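Local coordinates for protein mosquitocidal toxin (Lysinibacillus sphaericus, PDB 2VSE) that kills mosquitoes as a holotoxin that joins an ADP-ribosyltransferase part to ricin-B-like lectin domains, which probably bind sugars, at residues Trp334-Ser339 with Ser353-Trp358; Ser556-Ile561 with Leu690-Ser695; Lys595-Tyr600 with Arg610-Ala615. All coordinates share one frame; numbering follows the deposited sequence.

Contact 1 closes before contact 2 opens, and contact 3 is nested inside the long loop that contact 2 closes. Contact 1 lies in a ricin-B-like lectin region. Contacts 2 and 3 lie later in the chain, both in another trefoil-type region. The centres of contacts 1 and 2 are about 70 Å apart, on opposite sides of the centre of the chain. Contacts 2 and 3 have centres about 11 Å apart and share one antiparallel sheet. Strand 560-566 lies between strands 596-601 and 688-692 in it, and Gly560 and Asp559 meet Val598 and Tyr600. The contacts thus lie in two separate regions of the toxin, both probably built as beta-trefoils.

Contact 1 of 3, residues Trp334-Ser339 with Ser353-Trp358; sequences WNSNSS and SNNQYW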
loop_
_atom_site.group_PDB
_atom_site.type_symbol
_atom_site.label_atom_id
_atom_site.label_comp_id
_atom_site.label_asym_id
_atom_site.label_seq_id
_atom_site.Cartn_x
_atom_site.Cartn_y
_atom_site.Cartn_z
ATOM N N TRP A 334 1.588 -23.011 40.721
ATOM C CA TRP A 334 2.523 -23.952 41.334
ATOM C C TRP A 334 2.074 -24.204 42.763
ATOM O O TRP A 334 2.054 -23.286 43.584
ATOM C CB TRP A 334 3.964 -23.416 41.310
ATOM C CG TRP A 334 4.940 -24.260 42.104
ATOM C CD1 TRP A 334 5.200 -25.590 41.928
ATOM C CD2 TRP A 334 5.768 -23.834 43.202
ATOM N NE1 TRP A 334 6.133 -26.020 42.842
ATOM C CE2 TRP A 334 6.498 -24.965 43.637
ATOM C CE3 TRP A 334 5.961 -22.609 43.859
ATOM C CZ2 TRP A 334 7.419 -24.908 44.709
ATOM C CZ3 TRP A 334 6.881 -22.550 44.922
ATOM C CH2 TRP A 334 7.593 -23.697 45.334
ATOM N N ASN A 335 1.710 -25.447 43.064
ATOM C CA ASN A 335 1.254 -25.805 44.410
ATOM C C ASN A 335 2.431 -25.930 45.390
ATOM O O ASN A 335 2.981 -27.024 45.620
ATOM C CB ASN A 335 0.376 -27.065 44.371
ATOM C CG ASN A 335 -0.051 -27.540 45.759
ATOM O OD1 ASN A 335 0.074 -26.820 46.760
ATOM N ND2 ASN A 335 -0.557 -28.767 45.820
ATOM N N SER A 336 2.808 -24.790 45.963
ATOM C CA SER A 336 3.875 -24.728 46.962
ATOM C C SER A 336 3.502 -25.386 48.298
ATOM O O SER A 336 4.355 -25.538 49.179
ATOM C CB SER A 336 4.296 -23.275 47.195
ATOM O OG SER A 336 3.262 -22.537 47.815
ATOM N N ASN A 337 2.234 -25.770 48.444
ATOM C CA ASN A 337 1.767 -26.433 49.665
ATOM C C ASN A 337 1.615 -27.948 49.523
ATOM O O ASN A 337 1.020 -28.602 50.372
ATOM C CB ASN A 337 0.464 -25.795 50.149
ATOM C CG ASN A 337 0.657 -24.354 50.563
ATOM O OD1 ASN A 337 1.484 -24.055 51.428
ATOM N ND2 ASN A 337 -0.094 -23.447 49.939
ATOM N N SER A 338 2.177 -28.503 48.457
ATOM C CA SER A 338 2.089 -29.931 48.194
ATOM C C SER A 338 3.079 -30.705 49.044
ATOM O O SER A 338 4.216 -30.268 49.245
ATOM C CB SER A 338 2.386 -30.210 46.714
ATOM O OG SER A 338 3.749 -29.946 46.411
ATOM N N SER A 339 2.640 -31.850 49.557
ATOM C CA SER A 339 3.573 -32.900 49.947
ATOM C C SER A 339 4.054 -33.479 48.612
ATOM O O SER A 339 3.417 -33.240 47.572
ATOM C CB SER A 339 2.886 -33.961 50.809
ATOM O OG SER A 339 1.807 -34.561 50.111
ATOM N N SER A 353 -3.864 -17.647 47.382
ATOM C CA SER A 353 -2.440 -17.826 47.655
ATOM C C SER A 353 -1.538 -17.079 46.686
ATOM O O SER A 353 -1.907 -16.861 45.536
ATOM C CB SER A 353 -2.102 -19.311 47.569
ATOM O OG SER A 353 -0.702 -19.530 47.650
ATOM N N ASN A 354 -0.338 -16.732 47.146
ATOM C CA ASN A 354 0.666 -16.108 46.300
ATOM C C ASN A 354 1.309 -17.075 45.297
ATOM O O ASN A 354 1.957 -16.634 44.330
ATOM C CB ASN A 354 1.724 -15.372 47.130
ATOM C CG ASN A 354 1.225 -14.022 47.686
ATOM O OD1 ASN A 354 0.116 -13.574 47.391
ATOM N ND2 ASN A 354 2.059 -13.375 48.501
ATOM N N ASN A 355 1.105 -18.379 45.489
ATOM C CA ASN A 355 1.650 -19.359 44.538
ATOM C C ASN A 355 0.973 -19.397 43.153
ATOM O O ASN A 355 1.420 -20.115 42.254
ATOM C CB ASN A 355 1.789 -20.756 45.171
ATOM C CG ASN A 355 0.453 -21.403 45.508
ATOM O OD1 ASN A 355 -0.554 -21.201 44.826
ATOM N ND2 ASN A 355 0.452 -22.210 46.565
ATOM N N GLN A 356 -0.089 -18.608 42.989
ATOM C CA GLN A 356 -0.706 -18.414 41.669
ATOM C C GLN A 356 -0.430 -17.008 41.161
ATOM O O GLN A 356 -1.101 -16.522 40.262
ATOM C CB GLN A 356 -2.208 -18.669 41.704
ATOM C CG GLN A 356 -2.601 -19.991 42.336
ATOM C CD GLN A 356 -4.095 -20.134 42.461
ATOM O OE1 GLN A 356 -4.749 -19.363 43.165
ATOM N NE2 GLN A 356 -4.652 -21.124 41.768
ATOM N N TYR A 357 0.552 -16.350 41.762
ATOM C CA TYR A 357 0.999 -15.052 41.288
ATOM C C TYR A 357 2.409 -15.172 40.753
ATOM O O TYR A 357 3.225 -15.952 41.269
ATOM C CB TYR A 357 0.959 -14.009 42.400
ATOM C CG TYR A 357 -0.419 -13.486 42.732
ATOM C CD1 TYR A 357 -0.914 -12.337 42.113
ATOM C CD2 TYR A 357 -1.224 -14.124 43.685
ATOM C CE1 TYR A 357 -2.180 -11.837 42.426
ATOM C CE2 TYR A 357 -2.492 -13.630 43.999
ATOM C CZ TYR A 357 -2.956 -12.488 43.369
ATOM O OH TYR A 357 -4.196 -11.997 43.663
ATOM N N TRP A 358 2.689 -14.390 39.718
ATOM C CA TRP A 358 3.961 -14.449 39.036
ATOM C C TRP A 358 4.426 -13.035 38.809
ATOM O O TRP A 358 3.635 -12.203 38.382
ATOM C CB TRP A 358 3.796 -15.178 37.697
ATOM C CG TRP A 358 3.250 -16.552 37.877
ATOM C CD1 TRP A 358 1.943 -16.906 37.902
ATOM C CD2 TRP A 358 4.000 -17.750 38.099
ATOM N NE1 TRP A 358 1.819 -18.258 38.121
ATOM C CE2 TRP A 358 3.067 -18.804 38.239
ATOM C CE3 TRP A 358 5.370 -18.041 38.183
ATOM C CZ2 TRP A 358 3.457 -20.129 38.474
ATOM C CZ3 TRP A 358 5.758 -19.359 38.402
ATOM C CH2 TRP A 358 4.802 -20.386 38.546
HETATM O O HOH W 1 0.287 -20.748 50.240
#
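Asn355 carries the polar part of this contact, facing Ser336. Asn355 ND2 gives a nearly straight hydrogen bond to Ser336 OG, 3.1 Å away, and the hydroxyl lies in the amide plane. Chi1 of 67° sets the Asn355 amide between its own N and carbonyl carbon, facing the loop 334-339. The backbones add one bond, from Trp334 N to Asn355 O at 3.3 Å. Asn372 ND2 also donates to that carbonyl. A water joins the rim: it accepts from Asn337 ND2 at 2.7 Å and is hydrogen-bonded to Ser353 OG at 3.0 Å.

Both segments are loops of a ricin-B-type beta-trefoil lectin region. Asn354 and Asn355 form a short 3-10 turn followed by Gln356, Tyr357 and Trp358, a Q-x-W sequence of the kind that marks ricin-B repeats. Gln356 reaches Ser333, Ser351 and Thr349, while Trp358 NE1 donates to Leu332 O.

Each segment has a turn held by a side chain. Asn335 OD1 accepts from Asn337 N in an Asx turn, and Ser353 OG accepts from Asn355 N in an ST turn.

Apolar contact is slight. Trp334 CB lies 4.2 Å from Trp358 CH2, and the Trp334 indole extends away from 353-358, where NE1 donates to Glu342 O.

Contact 2 of 3, residues Ser556-Ile561 with Leu690-Ser695; sequences SIQDGI and LRHLNS
Ile561 O receives the hydrogen bond that ties the two segments together, from Leu693 N at 2.9 Å. The bond is bent, with 135° at the hydrogen. The same Ile561 O lies at the edge of the His692 ring, in its plane, 3.6 Å from His692 CD2. Farther along the ring, His692 CE1 meets Gln558 CG at 3.7 Å, and the two side chains cross at about a right angle. His692 NE2 comes within 3.9 Å of Gly560 CA. The absence of a side chain at Gly560 lets the imidazole sit this close to the strand. Chi1 of -173° turns the ring away from the backbone N of His692 and over to the 556-561 side. Asn694 CB lies against the backbone, 3.6 Å from Ile561 N.

Apolar branches meet on both sides of the histidine along the chain. Ile557 CD1 reaches Leu690 CD1 at 3.9 Å, and Ile561 CG2 reaches Leu693 CD1 at the same distance.

In the next shell, Tyr562 stacks on the His692 ring, and the backbone of Ser695 lies over one of its faces. Phe651 touches both Ile557 and Leu690. Just beyond the contact, a bond from Arg691 NE to Gln563 OE1 links the two strands.

Strands 560-566 and 688-692 are antiparallel neighbours, the first and last strands of this trefoil-type unit. Their pairing brings its two ends together, as is characteristic of a beta-trefoil.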
loop_
_atom_site.group_PDB
_atom_site.type_symbol
_atom_site.label_atom_id
_atom_site.label_comp_id
_atom_site.label_asym_id
_atom_site.label_seq_id
_atom_site.Cartn_x
_atom_site.Cartn_y
_atom_site.Cartn_z
ATOM N N SER A 556 -10.161 -0.672 -11.163
ATOM C CA SER A 556 -8.809 -0.183 -11.003
ATOM C C SER A 556 -8.643 1.269 -11.462
ATOM O O SER A 556 -7.820 2.017 -10.916
ATOM C CB SER A 556 -7.872 -1.099 -11.803
ATOM O OG SER A 556 -8.397 -1.370 -13.091
ATOM N N ILE A 557 -9.421 1.657 -12.468
ATOM C CA ILE A 557 -9.356 3.007 -13.021
ATOM C C ILE A 557 -10.680 3.717 -12.851
ATOM O O ILE A 557 -11.715 3.080 -12.721
ATOM C CB ILE A 557 -8.937 3.024 -14.527
ATOM C CG1 ILE A 557 -9.954 2.328 -15.429
ATOM C CG2 ILE A 557 -7.569 2.400 -14.709
ATOM C CD1 ILE A 557 -9.772 2.691 -16.915
ATOM N N GLN A 558 -10.650 5.041 -12.860
ATOM C CA GLN A 558 -11.877 5.779 -12.676
ATOM C C GLN A 558 -12.596 6.069 -14.008
ATOM O O GLN A 558 -11.969 6.152 -15.068
ATOM C CB GLN A 558 -11.643 7.021 -11.813
ATOM C CG GLN A 558 -11.146 8.231 -12.512
ATOM C CD GLN A 558 -10.796 9.343 -11.543
ATOM O OE1 GLN A 558 -9.700 9.365 -10.977
ATOM N NE2 GLN A 558 -11.724 10.282 -11.351
ATOM N N ASP A 559 -13.923 6.163 -13.938
ATOM C CA ASP A 559 -14.747 6.517 -15.084
ATOM C C ASP A 559 -14.311 7.881 -15.622
ATOM O O ASP A 559 -13.929 8.771 -14.854
ATOM C CB ASP A 559 -16.230 6.583 -14.692
ATOM C CG ASP A 559 -16.836 5.212 -14.327
ATOM O OD1 ASP A 559 -16.156 4.166 -14.361
ATOM O OD2 ASP A 559 -18.033 5.181 -13.996
ATOM N N GLY A 560 -14.364 8.035 -16.940
ATOM C CA GLY A 560 -13.990 9.282 -17.568
ATOM C C GLY A 560 -13.779 9.118 -19.057
ATOM O O GLY A 560 -14.073 8.057 -19.630
ATOM N N ILE A 561 -13.284 10.184 -19.683
ATOM C CA ILE A 561 -12.978 10.170 -21.103
ATOM C C ILE A 561 -11.481 9.959 -21.277
ATOM O O ILE A 561 -10.663 10.632 -20.637
ATOM C CB ILE A 561 -13.456 11.451 -21.812
ATOM C CG1 ILE A 561 -14.955 11.652 -21.575
ATOM C CG2 ILE A 561 -13.133 11.387 -23.306
ATOM C CD1 ILE A 561 -15.499 12.964 -22.096
ATOM N N LEU A 690 -2.839 5.203 -20.618
ATOM C CA LEU A 690 -4.129 5.885 -20.622
ATOM C C LEU A 690 -3.972 7.388 -20.465
ATOM O O LEU A 690 -3.350 7.847 -19.524
ATOM C CB LEU A 690 -5.045 5.342 -19.503
ATOM C CG LEU A 690 -5.461 3.867 -19.568
ATOM C CD1 LEU A 690 -6.261 3.443 -18.339
ATOM C CD2 LEU A 690 -6.272 3.614 -20.805
ATOM N N ARG A 691 -4.517 8.152 -21.401
ATOM C CA ARG A 691 -4.652 9.589 -21.199
ATOM C C ARG A 691 -6.064 9.824 -20.750
ATOM O O ARG A 691 -7.029 9.620 -21.498
ATOM C CB ARG A 691 -4.338 10.414 -22.440
ATOM C CG ARG A 691 -4.596 11.908 -22.257
ATOM C CD ARG A 691 -3.641 12.791 -23.094
ATOM N NE ARG A 691 -3.499 12.298 -24.461
ATOM C CZ ARG A 691 -2.349 12.001 -25.064
ATOM N NH1 ARG A 691 -1.191 12.183 -24.464
ATOM N NH2 ARG A 691 -2.369 11.550 -26.302
ATOM N N HIS A 692 -6.163 10.227 -19.499
ATOM C CA HIS A 692 -7.403 10.593 -18.906
ATOM C C HIS A 692 -7.602 12.079 -19.206
ATOM O O HIS A 692 -7.085 12.940 -18.493
ATOM C CB HIS A 692 -7.333 10.312 -17.404
ATOM C CG HIS A 692 -8.634 10.497 -16.693
ATOM N ND1 HIS A 692 -8.716 10.614 -15.323
ATOM C CD2 HIS A 692 -9.902 10.599 -17.155
ATOM C CE1 HIS A 692 -9.978 10.772 -14.971
ATOM N NE2 HIS A 692 -10.717 10.772 -16.065
ATOM N N LEU A 693 -8.340 12.366 -20.276
ATOM C CA LEU A 693 -8.534 13.745 -20.759
ATOM C C LEU A 693 -9.324 14.541 -19.751
ATOM O O LEU A 693 -9.115 15.733 -19.551
ATOM C CB LEU A 693 -9.294 13.745 -22.086
ATOM C CG LEU A 693 -8.560 13.107 -23.256
ATOM C CD1 LEU A 693 -9.515 12.536 -24.271
ATOM C CD2 LEU A 693 -7.630 14.116 -23.892
ATOM N N ASN A 694 -10.221 13.826 -19.103
ATOM C CA ASN A 694 -11.201 14.358 -18.186
ATOM C C ASN A 694 -10.620 14.735 -16.808
ATOM O O ASN A 694 -11.340 15.227 -15.945
ATOM C CB ASN A 694 -12.271 13.262 -18.009
ATOM C CG ASN A 694 -13.651 13.820 -17.870
ATOM O OD1 ASN A 694 -14.420 13.398 -17.006
ATOM N ND2 ASN A 694 -13.982 14.795 -18.713
ATOM N N SER A 695 -9.326 14.506 -16.597
ATOM C CA SER A 695 -8.775 14.483 -15.231
ATOM C C SER A 695 -8.512 15.853 -14.605
ATOM O O SER A 695 -8.912 16.890 -15.138
ATOM C CB SER A 695 -7.496 13.635 -15.188
ATOM O OG SER A 695 -6.373 14.365 -15.660
#

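Contact 3 of 3, residues Lys595-Tyr600 with Arg610-Ala615; sequences KWTVTY and RNLQHA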
loop_
_atom_site.group_PDB
_atom_site.type_symbol
_atom_site.label_atom_id
_atom_site.label_comp_id
_atom_site.label_asym_id
_atom_site.label_seq_id
_atom_site.Cartn_x
_atom_site.Cartn_y
_atom_site.Cartn_z
ATOM N N LYS A 595 -11.390 9.402 -28.919
ATOM C CA LYS A 595 -11.668 9.524 -27.490
ATOM C C LYS A 595 -12.775 8.558 -27.130
ATOM O O LYS A 595 -13.650 8.286 -27.944
ATOM C CB LYS A 595 -12.109 10.946 -27.124
ATOM C CG LYS A 595 -11.100 12.042 -27.444
ATOM C CD LYS A 595 -11.700 13.412 -27.192
ATOM C CE LYS A 595 -10.734 14.522 -27.547
ATOM N NZ LYS A 595 -11.362 15.871 -27.391
ATOM N N TRP A 596 -12.740 8.044 -25.910
ATOM C CA TRP A 596 -13.681 7.030 -25.484
ATOM C C TRP A 596 -14.100 7.293 -24.053
ATOM O O TRP A 596 -13.263 7.620 -23.204
ATOM C CB TRP A 596 -13.054 5.637 -25.591
ATOM C CG TRP A 596 -12.468 5.365 -26.935
ATOM C CD1 TRP A 596 -11.292 5.851 -27.423
ATOM C CD2 TRP A 596 -13.028 4.548 -27.975
ATOM N NE1 TRP A 596 -11.089 5.401 -28.702
ATOM C CE2 TRP A 596 -12.137 4.599 -29.069
ATOM C CE3 TRP A 596 -14.197 3.784 -28.090
ATOM C CZ2 TRP A 596 -12.374 3.912 -30.270
ATOM C CZ3 TRP A 596 -14.437 3.099 -29.300
ATOM C CH2 TRP A 596 -13.523 3.170 -30.363
ATOM N N THR A 597 -15.401 7.163 -23.786
ATOM C CA THR A 597 -15.898 7.157 -22.409
ATOM C C THR A 597 -15.747 5.745 -21.837
ATOM O O THR A 597 -16.233 4.775 -22.418
ATOM C CB THR A 597 -17.376 7.591 -22.300
ATOM O OG1 THR A 597 -18.195 6.649 -22.991
ATOM C CG2 THR A 597 -17.602 8.968 -22.885
ATOM N N VAL A 598 -15.053 5.640 -20.708
ATOM C CA VAL A 598 -14.793 4.357 -20.059
ATOM C C VAL A 598 -15.645 4.288 -18.783
ATOM O O VAL A 598 -15.547 5.164 -17.919
ATOM C CB VAL A 598 -13.287 4.208 -19.759
ATOM C CG1 VAL A 598 -12.995 2.955 -18.970
ATOM C CG2 VAL A 598 -12.462 4.226 -21.077
ATOM N N THR A 599 -16.491 3.264 -18.674
ATOM C CA THR A 599 -17.451 3.188 -17.566
ATOM C C THR A 599 -17.508 1.808 -16.913
ATOM O O THR A 599 -17.685 0.789 -17.589
ATOM C CB THR A 599 -18.882 3.621 -17.999
ATOM O OG1 THR A 599 -18.820 4.857 -18.722
ATOM C CG2 THR A 599 -19.786 3.813 -16.790
ATOM N N TYR A 600 -17.369 1.786 -15.591
ATOM C CA TYR A 600 -17.392 0.542 -14.847
ATOM C C TYR A 600 -18.808 0.015 -14.708
ATOM O O TYR A 600 -19.743 0.778 -14.474
ATOM C CB TYR A 600 -16.796 0.735 -13.457
ATOM C CG TYR A 600 -16.620 -0.545 -12.670
ATOM C CD1 TYR A 600 -15.744 -1.544 -13.107
ATOM C CD2 TYR A 600 -17.309 -0.749 -11.479
ATOM C CE1 TYR A 600 -15.572 -2.719 -12.380
ATOM C CE2 TYR A 600 -17.137 -1.912 -10.736
ATOM C CZ TYR A 600 -16.269 -2.889 -11.193
ATOM O OH TYR A 600 -16.108 -4.041 -10.465
ATOM N N ARG A 610 -17.021 3.111 -24.795
ATOM C CA ARG A 610 -17.880 3.645 -25.843
ATOM C C ARG A 610 -17.188 4.810 -26.529
ATOM O O ARG A 610 -16.547 5.623 -25.865
ATOM C CB ARG A 610 -19.226 4.102 -25.257
ATOM C CG ARG A 610 -19.967 3.022 -24.441
ATOM C CD ARG A 610 -21.291 3.517 -23.891
ATOM N NE ARG A 610 -22.259 3.703 -24.968
ATOM C CZ ARG A 610 -23.296 2.906 -25.216
ATOM N NH1 ARG A 610 -23.552 1.847 -24.451
ATOM N NH2 ARG A 610 -24.088 3.180 -26.238
ATOM N N ASN A 611 -17.307 4.883 -27.853
ATOM C CA ASN A 611 -16.683 5.956 -28.617
ATOM C C ASN A 611 -17.341 7.288 -28.314
ATOM O O ASN A 611 -18.550 7.341 -28.125
ATOM C CB ASN A 611 -16.770 5.679 -30.110
ATOM C CG ASN A 611 -15.945 6.639 -30.914
ATOM O OD1 ASN A 611 -16.457 7.623 -31.431
ATOM N ND2 ASN A 611 -14.654 6.375 -31.005
ATOM N N LEU A 612 -16.553 8.358 -28.251
ATOM C CA LEU A 612 -17.117 9.656 -27.889
ATOM C C LEU A 612 -17.885 10.278 -29.053
ATOM O O LEU A 612 -18.959 10.845 -28.849
ATOM C CB LEU A 612 -16.054 10.614 -27.330
ATOM C CG LEU A 612 -16.539 11.990 -26.841
ATOM C CD1 LEU A 612 -17.398 11.871 -25.594
ATOM C CD2 LEU A 612 -15.377 12.921 -26.588
ATOM N N GLN A 613 -17.341 10.170 -30.267
ATOM C CA GLN A 613 -18.057 10.606 -31.471
ATOM C C GLN A 613 -19.304 9.754 -31.692
ATOM O O GLN A 613 -20.407 10.282 -31.829
ATOM C CB GLN A 613 -17.151 10.547 -32.705
ATOM C CG GLN A 613 -17.821 10.920 -34.023
ATOM C CD GLN A 613 -17.828 12.405 -34.293
ATOM O OE1 GLN A 613 -16.901 13.122 -33.922
ATOM N NE2 GLN A 613 -18.872 12.877 -34.958
ATOM N N HIS A 614 -19.127 8.437 -31.723
ATOM C CA HIS A 614 -20.247 7.537 -31.990
ATOM C C HIS A 614 -20.559 6.709 -30.746
ATOM O O HIS A 614 -20.110 5.566 -30.611
ATOM C CB HIS A 614 -19.945 6.650 -33.200
ATOM C CG HIS A 614 -19.697 7.409 -34.469
ATOM N ND1 HIS A 614 -20.713 7.806 -35.315
ATOM C CD2 HIS A 614 -18.544 7.820 -35.049
ATOM C CE1 HIS A 614 -20.199 8.438 -36.353
ATOM N NE2 HIS A 614 -18.884 8.461 -36.216
ATOM N N ALA A 615 -21.332 7.304 -29.841
ATOM C CA ALA A 615 -21.582 6.732 -28.515
ATOM C C ALA A 615 -22.275 5.362 -28.556
ATOM O O ALA A 615 -22.086 4.538 -27.655
ATOM C CB ALA A 615 -22.371 7.715 -27.656
#
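Trp596 and Asn611 make the tight, buried side of this contact. Asn611 ND2 sits over one face of the indole, 3.4 Å from Trp596 CZ2, and the amide plane stands nearly upright on the ring, at 87°. The Asn611 backbone is close as well, with Asn611 N 3.3 Å from Trp596 CE3. The amide is held at both ends. Asn611 ND2 donates to Asn593 O. Asn611 OD1 accepts from His614 N at 2.8 Å, in plane and on a lone pair, in an Asx motif. The indole is also fixed, since NE1 donates to Ala574 O and Phe564 meets the ring edge-to-face.

The backbones are joined closely. Thr597 N donates to Arg610 O at 2.8 Å, Arg610 N returns a bond to Thr597 O at 3.0 Å, and Leu612 N donates to Lys595 O at 2.9 Å.

The other face, with Thr597 and Arg610, is looser and partly exposed. Thr597 OG1 makes a weak bond to Arg610 O. Lys595 and Leu612 lie side by side and point the same way; Lys595 CD is 3.8 Å from Leu612 CD2. Arg610 bends at chi3 (70°), and its NE and NH2 both make weak bonds to Ala615 O.

Strands 596-601 and 606-611 form an antiparallel beta hairpin, a building element of the beta-trefoil, here in the region related to botulinum HA-17.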